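Local atomic coordinates of insecticidal crystal protein Cry7Cal (Bacillus thuringiensis, PDB entry 5ZI1), a protein that is an insecticidal toxin active against locusts and, as in related three-domain delta-endotoxins, probably binds receptors in the gut and perforates cell membranes. Residues L174-Q179 / D237-P242; S119-F124 / L152-N157; E185-C190 / D228-F233. One frame throughout, in Å; residues are numbered along the deposited sequence.

In the fold
All three interactions lie in the N-terminal helical domain or at its edge, showing how one bundle is held inside and tied off outside. Interaction 2 pairs helices 107-127 and 141-165, while interactions 1 and 3 both use helix 169-202, interaction 3 being nested in the loop that interaction 1 closes. Their centres lie about 12 Å (1 and 2), 15 Å (1 and 3) and 16 Å (2 and 3) apart. L152 joins them: its carbonyl O receives a probable hydrogen bond from Q179 NE2 at 2.8 Å, and its side chain packs against Y186 and F233. F175 also rests on L155, CD1 to CD2 3.9 Å.

Interaction 1 of 3, residues L174-Q179 / D237-P242; sequences LFYNEQ and DARTYP
The ring of Y176 is held by two oppositely charged side chains at once, R239 flat over one face and D237 at its edge. The guanidinium stacks with its plane only 13° from that of the ring and its CZ 4.0 Å from the ring centroid, a cation-pi contact; R239 CD adds a CH-pi contact over the same face. The salt bridges of R239 to E159 and D173 help fix the guanidinium there. D237 OD1 lies near the ring plane, and the Y176 hydroxyl reaches OD2 at 2.9 Å and OD1 at 3.0 Å, both weak hydrogen bonds competing for one proton. The same carboxylate organises its own loop through an Asx motif, T240 N donating to D237 OD1 at 3.1 Å from above the carboxylate plane. Separately, T240 OG1 donates to D237 OD2 at 2.6 Å. This loop leads from the helical bundle toward strand 245-246. Deeper in, Q179 sends NE2 to the carbonyls of L152 and Y236, while its OE1 faces a water that accepts from A238 N at 2.8 Å. Beyond Y176, the loop meets the C-terminal domain, where R525 binds T240 O and the Y241 hydroxyl pairs with E596 and Y561.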
# COMPACT_ATOMS: atom_id res chain seq x y z
N LEU A 174 -6.15 18.51 -24.81
CA LEU A 174 -5.26 19.30 -23.96
C LEU A 174 -5.35 18.82 -22.52
O LEU A 174 -4.32 18.57 -21.87
CB LEU A 174 -5.62 20.78 -24.06
CG LEU A 174 -4.72 21.73 -23.26
CD1 LEU A 174 -3.33 21.84 -23.90
CD2 LEU A 174 -5.37 23.10 -23.14
N PHE A 175 -6.57 18.67 -22.00
CA PHE A 175 -6.77 18.22 -20.62
C PHE A 175 -6.17 16.84 -20.40
O PHE A 175 -5.51 16.60 -19.38
CB PHE A 175 -8.25 18.25 -20.29
CG PHE A 175 -8.78 19.63 -20.04
CD1 PHE A 175 -8.18 20.46 -19.09
CD2 PHE A 175 -9.86 20.12 -20.74
CE1 PHE A 175 -8.67 21.72 -18.85
CE2 PHE A 175 -10.35 21.39 -20.52
CZ PHE A 175 -9.75 22.20 -19.57
N TYR A 176 -6.37 15.93 -21.35
CA TYR A 176 -5.72 14.63 -21.31
C TYR A 176 -4.21 14.77 -21.14
O TYR A 176 -3.62 14.17 -20.24
CB TYR A 176 -6.05 13.82 -22.58
CG TYR A 176 -5.47 12.43 -22.55
CD1 TYR A 176 -6.04 11.44 -21.75
CD2 TYR A 176 -4.32 12.11 -23.27
CE1 TYR A 176 -5.51 10.16 -21.69
CE2 TYR A 176 -3.77 10.83 -23.22
CZ TYR A 176 -4.38 9.85 -22.43
OH TYR A 176 -3.86 8.57 -22.36
N ASN A 177 -3.58 15.58 -22.00
CA ASN A 177 -2.12 15.70 -21.93
C ASN A 177 -1.67 16.41 -20.67
O ASN A 177 -0.63 16.08 -20.10
CB ASN A 177 -1.59 16.43 -23.16
CG ASN A 177 -1.81 15.65 -24.44
OD1 ASN A 177 -1.78 14.42 -24.45
ND2 ASN A 177 -2.02 16.36 -25.54
N GLU A 178 -2.42 17.43 -20.23
CA GLU A 178 -2.12 18.02 -18.94
C GLU A 178 -2.17 16.97 -17.83
O GLU A 178 -1.27 16.90 -16.99
CB GLU A 178 -3.08 19.16 -18.64
CG GLU A 178 -2.86 20.38 -19.50
CD GLU A 178 -3.85 21.47 -19.18
OE1 GLU A 178 -3.83 22.52 -19.88
OE2 GLU A 178 -4.64 21.27 -18.22
N GLN A 179 -3.21 16.13 -17.84
CA GLN A 179 -3.34 15.10 -16.80
C GLN A 179 -2.14 14.17 -16.80
O GLN A 179 -1.57 13.86 -15.75
CB GLN A 179 -4.64 14.30 -17.01
CG GLN A 179 -4.95 13.34 -15.84
CD GLN A 179 -6.02 12.30 -16.16
OE1 GLN A 179 -6.01 11.68 -17.23
NE2 GLN A 179 -6.95 12.09 -15.22
N ASP A 237 -6.41 7.82 -16.06
CA ASP A 237 -6.28 7.92 -17.51
C ASP A 237 -7.44 7.15 -18.14
O ASP A 237 -7.39 5.92 -18.27
CB ASP A 237 -4.93 7.36 -17.94
CG ASP A 237 -4.70 7.40 -19.44
OD1 ASP A 237 -5.67 7.57 -20.21
OD2 ASP A 237 -3.53 7.23 -19.86
N ALA A 238 -8.50 7.87 -18.51
CA ALA A 238 -9.72 7.21 -18.97
C ALA A 238 -9.58 6.59 -20.36
O ALA A 238 -10.47 5.82 -20.75
CB ALA A 238 -10.88 8.21 -18.99
N ARG A 239 -8.52 6.89 -21.10
CA ARG A 239 -8.29 6.19 -22.36
C ARG A 239 -7.62 4.85 -22.14
O ARG A 239 -7.96 3.87 -22.80
CB ARG A 239 -7.45 7.05 -23.30
CG ARG A 239 -8.23 8.14 -23.96
CD ARG A 239 -7.34 9.05 -24.79
NE ARG A 239 -8.03 10.32 -24.92
CZ ARG A 239 -7.52 11.41 -25.48
NH1 ARG A 239 -6.30 11.40 -25.99
NH2 ARG A 239 -8.26 12.51 -25.52
N THR A 240 -6.64 4.80 -21.23
CA THR A 240 -5.97 3.55 -20.91
C THR A 240 -6.85 2.66 -20.05
O THR A 240 -6.73 1.43 -20.11
CB THR A 240 -4.64 3.84 -20.20
OG1 THR A 240 -3.92 4.86 -20.91
CG2 THR A 240 -3.78 2.60 -20.13
N TYR A 241 -7.76 3.25 -19.28
CA TYR A 241 -8.67 2.52 -18.41
C TYR A 241 -10.09 3.01 -18.67
O TYR A 241 -10.66 3.77 -17.87
CB TYR A 241 -8.26 2.66 -16.94
CG TYR A 241 -6.87 2.12 -16.67
CD1 TYR A 241 -5.75 2.95 -16.71
CD2 TYR A 241 -6.67 0.77 -16.39
CE1 TYR A 241 -4.47 2.45 -16.47
CE2 TYR A 241 -5.39 0.26 -16.15
CZ TYR A 241 -4.30 1.10 -16.19
OH TYR A 241 -3.03 0.58 -15.96
N PRO A 242 -10.69 2.59 -19.79
CA PRO A 242 -12.06 3.01 -20.11
C PRO A 242 -13.15 2.25 -19.37
O PRO A 242 -14.33 2.53 -19.59
CB PRO A 242 -12.16 2.75 -21.62
CG PRO A 242 -11.27 1.57 -21.84
CD PRO A 242 -10.11 1.74 -20.85
O HOH W 1 -8.31 10.65 -18.49

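Interaction 2 of 3, residues S119-F124 / L152-N157; sequences STENLF and LFLLKN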
# COMPACT_ATOMS: atom_id res chain seq x y z
N SER A 119 -13.06 26.53 -14.32
CA SER A 119 -12.73 27.38 -13.18
C SER A 119 -12.23 26.55 -12.00
O SER A 119 -11.33 27.00 -11.28
CB SER A 119 -13.93 28.24 -12.77
OG SER A 119 -15.03 27.45 -12.36
N THR A 120 -12.77 25.34 -11.79
CA THR A 120 -12.31 24.55 -10.64
C THR A 120 -10.94 23.95 -10.93
O THR A 120 -10.08 23.89 -10.04
CB THR A 120 -13.30 23.44 -10.29
OG1 THR A 120 -14.55 24.01 -9.87
CG2 THR A 120 -12.78 22.58 -9.15
N GLU A 121 -10.70 23.53 -12.17
CA GLU A 121 -9.42 22.95 -12.53
C GLU A 121 -8.31 23.99 -12.49
O GLU A 121 -7.17 23.68 -12.12
CB GLU A 121 -9.52 22.28 -13.90
CG GLU A 121 -8.40 21.28 -14.20
CD GLU A 121 -7.10 21.96 -14.67
OE1 GLU A 121 -7.20 23.01 -15.33
OE2 GLU A 121 -6.00 21.43 -14.36
N ASN A 122 -8.63 25.25 -12.84
CA ASN A 122 -7.67 26.32 -12.68
C ASN A 122 -7.35 26.57 -11.20
O ASN A 122 -6.20 26.86 -10.87
CB ASN A 122 -8.18 27.60 -13.36
CG ASN A 122 -7.99 27.58 -14.90
OD1 ASN A 122 -7.19 26.81 -15.44
ND2 ASN A 122 -8.73 28.43 -15.59
N LEU A 123 -8.33 26.41 -10.30
CA LEU A 123 -8.02 26.57 -8.88
C LEU A 123 -6.95 25.58 -8.45
O LEU A 123 -6.03 25.94 -7.71
CB LEU A 123 -9.27 26.42 -8.01
CG LEU A 123 -9.07 26.85 -6.54
CD1 LEU A 123 -8.38 28.21 -6.49
CD2 LEU A 123 -10.37 26.92 -5.75
N PHE A 124 -7.04 24.34 -8.91
CA PHE A 124 -6.00 23.38 -8.58
C PHE A 124 -4.64 23.85 -9.09
O PHE A 124 -3.66 23.86 -8.34
CB PHE A 124 -6.36 21.99 -9.12
CG PHE A 124 -7.32 21.20 -8.24
CD1 PHE A 124 -6.85 20.50 -7.14
CD2 PHE A 124 -8.67 21.17 -8.51
CE1 PHE A 124 -7.73 19.78 -6.32
CE2 PHE A 124 -9.56 20.45 -7.72
CZ PHE A 124 -9.08 19.76 -6.62
N LEU A 152 -6.14 15.12 -10.31
CA LEU A 152 -6.06 14.10 -11.35
C LEU A 152 -7.43 13.50 -11.64
O LEU A 152 -7.80 13.29 -12.81
CB LEU A 152 -5.08 13.00 -10.93
CG LEU A 152 -3.65 13.53 -10.90
CD1 LEU A 152 -2.69 12.47 -10.43
CD2 LEU A 152 -3.31 14.00 -12.29
N PHE A 153 -8.20 13.25 -10.58
CA PHE A 153 -9.53 12.68 -10.73
C PHE A 153 -10.48 13.67 -11.38
O PHE A 153 -11.30 13.29 -12.23
CB PHE A 153 -10.07 12.26 -9.37
CG PHE A 153 -11.53 11.95 -9.38
CD1 PHE A 153 -12.01 10.87 -10.11
CD2 PHE A 153 -12.42 12.74 -8.69
CE1 PHE A 153 -13.36 10.59 -10.14
CE2 PHE A 153 -13.77 12.45 -8.71
CZ PHE A 153 -14.24 11.38 -9.44
N LEU A 154 -10.41 14.94 -10.98
CA LEU A 154 -11.20 15.97 -11.64
C LEU A 154 -10.89 16.03 -13.14
O LEU A 154 -11.79 16.22 -13.96
CB LEU A 154 -10.96 17.32 -11.00
CG LEU A 154 -11.73 18.45 -11.69
CD1 LEU A 154 -13.18 18.25 -11.46
CD2 LEU A 154 -11.28 19.86 -11.25
N LEU A 155 -9.61 15.87 -13.51
CA LEU A 155 -9.25 15.99 -14.91
C LEU A 155 -9.85 14.85 -15.72
O LEU A 155 -10.19 15.05 -16.90
CB LEU A 155 -7.72 16.03 -15.05
CG LEU A 155 -7.08 17.39 -14.74
CD1 LEU A 155 -5.60 17.32 -14.39
CD2 LEU A 155 -7.34 18.33 -15.94
N LYS A 156 -10.04 13.69 -15.10
CA LYS A 156 -10.72 12.58 -15.77
C LYS A 156 -12.10 13.00 -16.27
O LYS A 156 -12.55 12.55 -17.33
CB LYS A 156 -10.85 11.39 -14.82
CG LYS A 156 -11.60 10.20 -15.40
CD LYS A 156 -11.60 9.00 -14.44
CE LYS A 156 -12.53 7.89 -14.92
NZ LYS A 156 -12.25 6.58 -14.29
N ASN A 157 -12.79 13.88 -15.52
CA ASN A 157 -14.14 14.26 -15.92
C ASN A 157 -14.16 14.86 -17.33
O ASN A 157 -15.11 14.62 -18.09
CB ASN A 157 -14.73 15.24 -14.90
CG ASN A 157 -15.16 14.55 -13.59
OD1 ASN A 157 -16.14 14.94 -12.97
ND2 ASN A 157 -14.41 13.54 -13.16
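L154 pushes its CD2 methyl into helix 107-127, where T120, E121 and F124 close around it. CD2 lies 3.7 Å from T120 CG2 and 3.8 Å from E121 CA, so it reaches the backbone of the facing helix. The fit is looser at F124, which brings up the CD2-CE2 side of its ring from the next turn, CE2 being 4.0 Å from L154 CD2; the methyl approaches this ring obliquely. L154 has CG anti to its backbone N (chi1 178°), which sets the branch beside the carbonyl carbon. One methyl thus does most of the work for a pair of helices whose local axes stay 10.4 Å apart and run nearly antiparallel, at 153°.

The neighbouring part is equally close but more polar, a methyl against a glutamate stem and carboxylate. L155 CD2 touches E121 CG at 3.6 Å, and E121 OE2 lies 3.7 Å from the same methyl. A bend at chi2 (-81°) turns the E121 carboxylate out of line with the start of its side chain. The solvent side is the outer face of helix 107-127, where N122 is exposed.

The two helices follow one another in the N-terminal bundle. In related toxins the corresponding hairpin is thought to enter the membrane, and a similar role here is plausible.

Although buried, the E121 carboxylate has polar partners outside the two segments: OE1 forms a salt bridge with K125, and OE2 a hydrogen bond with H151 NE2. T120 OG1 likewise bonds to R116 O. The interface itself is held by apolar packing of methyls, the E121 stem and the F124 ring, with one carboxylate oxygen laid against L155. K125 would be expected to favour the charged form of E121, and the nearby E178 carboxylate to oppose it.

Interaction 3 of 3, residues E185-C190 / D228-F233; sequences EYTDHC and DLLPLF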
# COMPACT_ATOMS: atom_id res chain seq x y z
N GLU A 185 4.30 14.52 -12.52
CA GLU A 185 4.76 15.54 -11.58
C GLU A 185 4.39 15.17 -10.15
O GLU A 185 5.25 15.18 -9.25
CB GLU A 185 4.16 16.89 -11.95
CG GLU A 185 4.68 18.05 -11.09
CD GLU A 185 4.03 19.37 -11.49
OE1 GLU A 185 3.60 20.12 -10.59
OE2 GLU A 185 3.94 19.64 -12.72
N TYR A 186 3.12 14.84 -9.93
CA TYR A 186 2.63 14.59 -8.57
C TYR A 186 3.26 13.33 -7.99
O TYR A 186 3.66 13.31 -6.82
CB TYR A 186 1.11 14.48 -8.58
CG TYR A 186 0.39 15.75 -8.99
CD1 TYR A 186 1.03 16.99 -8.98
CD2 TYR A 186 -0.95 15.72 -9.36
CE1 TYR A 186 0.35 18.16 -9.35
CE2 TYR A 186 -1.63 16.86 -9.73
CZ TYR A 186 -0.97 18.08 -9.72
OH TYR A 186 -1.68 19.21 -10.08
N THR A 187 3.40 12.28 -8.82
CA THR A 187 4.08 11.06 -8.39
C THR A 187 5.53 11.34 -8.02
O THR A 187 6.01 10.88 -6.98
CB THR A 187 4.00 10.02 -9.51
OG1 THR A 187 2.63 9.77 -9.84
CG2 THR A 187 4.68 8.72 -9.10
N ASP A 188 6.25 12.08 -8.88
CA ASP A 188 7.66 12.37 -8.60
C ASP A 188 7.81 13.16 -7.31
O ASP A 188 8.72 12.90 -6.52
CB ASP A 188 8.29 13.16 -9.74
CG ASP A 188 8.55 12.33 -10.98
OD1 ASP A 188 8.35 11.09 -10.93
OD2 ASP A 188 8.97 12.93 -12.00
N HIS A 189 6.96 14.15 -7.11
CA HIS A 189 7.03 14.93 -5.88
C HIS A 189 6.79 14.05 -4.65
O HIS A 189 7.55 14.11 -3.68
CB HIS A 189 6.03 16.08 -5.94
CG HIS A 189 6.11 16.99 -4.76
ND1 HIS A 189 6.98 18.06 -4.70
CD2 HIS A 189 5.47 16.95 -3.56
CE1 HIS A 189 6.85 18.66 -3.52
NE2 HIS A 189 5.94 18.01 -2.82
N CYS A 190 5.75 13.20 -4.69
CA CYS A 190 5.44 12.38 -3.51
C CYS A 190 6.56 11.40 -3.20
O CYS A 190 6.90 11.19 -2.03
CB CYS A 190 4.12 11.62 -3.70
SG CYS A 190 2.67 12.69 -3.82
N ASP A 228 -0.13 4.91 -1.03
CA ASP A 228 -1.27 4.13 -1.50
C ASP A 228 -2.12 4.90 -2.50
O ASP A 228 -2.92 4.30 -3.21
CB ASP A 228 -2.12 3.66 -0.31
CG ASP A 228 -1.43 2.56 0.51
OD1 ASP A 228 -0.44 1.96 0.03
OD2 ASP A 228 -1.88 2.28 1.65
N LEU A 229 -1.98 6.23 -2.54
CA LEU A 229 -2.65 7.02 -3.57
C LEU A 229 -2.02 6.84 -4.94
O LEU A 229 -2.72 6.90 -5.95
CB LEU A 229 -2.61 8.51 -3.22
CG LEU A 229 -3.50 9.07 -2.13
CD1 LEU A 229 -3.20 10.57 -2.01
CD2 LEU A 229 -4.98 8.83 -2.42
N LEU A 230 -0.70 6.62 -5.01
CA LEU A 230 0.06 6.75 -6.26
C LEU A 230 -0.28 5.69 -7.31
O LEU A 230 -0.24 6.00 -8.51
CB LEU A 230 1.57 6.74 -5.99
CG LEU A 230 2.04 7.85 -5.04
CD1 LEU A 230 3.54 7.81 -4.82
CD2 LEU A 230 1.62 9.22 -5.55
N PRO A 231 -0.62 4.44 -6.95
CA PRO A 231 -1.04 3.49 -7.99
C PRO A 231 -2.32 3.91 -8.70
O PRO A 231 -2.54 3.50 -9.84
CB PRO A 231 -1.24 2.18 -7.22
CG PRO A 231 -0.45 2.34 -5.96
CD PRO A 231 -0.48 3.79 -5.63
N LEU A 232 -3.17 4.72 -8.07
CA LEU A 232 -4.40 5.13 -8.72
C LEU A 232 -4.16 6.18 -9.79
O LEU A 232 -4.94 6.25 -10.75
CB LEU A 232 -5.37 5.67 -7.69
CG LEU A 232 -5.85 4.59 -6.71
CD1 LEU A 232 -6.47 5.20 -5.47
CD2 LEU A 232 -6.84 3.71 -7.42
N PHE A 233 -3.12 7.00 -9.64
CA PHE A 233 -2.91 8.13 -10.54
C PHE A 233 -2.96 7.75 -12.02
O PHE A 233 -3.74 8.37 -12.76
CB PHE A 233 -1.58 8.83 -10.19
CG PHE A 233 -1.64 9.63 -8.89
CD1 PHE A 233 -2.76 9.60 -8.08
CD2 PHE A 233 -0.57 10.42 -8.50
CE1 PHE A 233 -2.80 10.33 -6.91
CE2 PHE A 233 -0.61 11.16 -7.35
CZ PHE A 233 -1.72 11.11 -6.54
O HOH W 2 1.65 7.24 -9.90
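F233 and L230 face helix 169-202 from a short, irregular helical run, meeting Y186, T187 and C190. The F233 side chain shows how one ring can serve several neighbours. Its CB stands near a water that links the segments. With CG beside the backbone N (chi1 -72°), the ring begins under helix 141-165, where CG lies 3.4 Å from L152 CD1, and the CD1 atom of F233 follows against that same methyl. Along the other side, F233 CD2 meets T187 OG1 at 3.5 Å, at the edge and near the ring plane, and CE2 comes within 3.9 Å of Y186 CB. The remaining atoms turn back to their own segment: CE1 nears L229 O, and CZ, the tip, lies 4.0 Å from L230 CD2. The face turned away from L152 lies over L230 CA, so the ring is sandwiched.

L230 completes the apolar part by placing CD2 3.9 Å from C190 CB, with T187 CA a little farther off. The contact belongs to the last part of the N-terminal bundle, joining helix 169-202 to the turn after helix 208-227; a loop of the C-terminal domain approaches T187 through S491.

The polar link runs beside the phenyl ring. Water donates to T187 OG1 and to L230 O, each at 2.7 Å, while T187 OG1 also bonds to V183 O within its helix. L230 O further accepts from F233 N at 3.3 Å. P231 brings no backbone N-H to this run, in keeping with its irregular bonding. The direct contact is therefore mostly apolar, apart from the T187 hydroxyl at the F233 ring edge, and one water bridges a carbonyl and a hydroxyl, giving each a further partner.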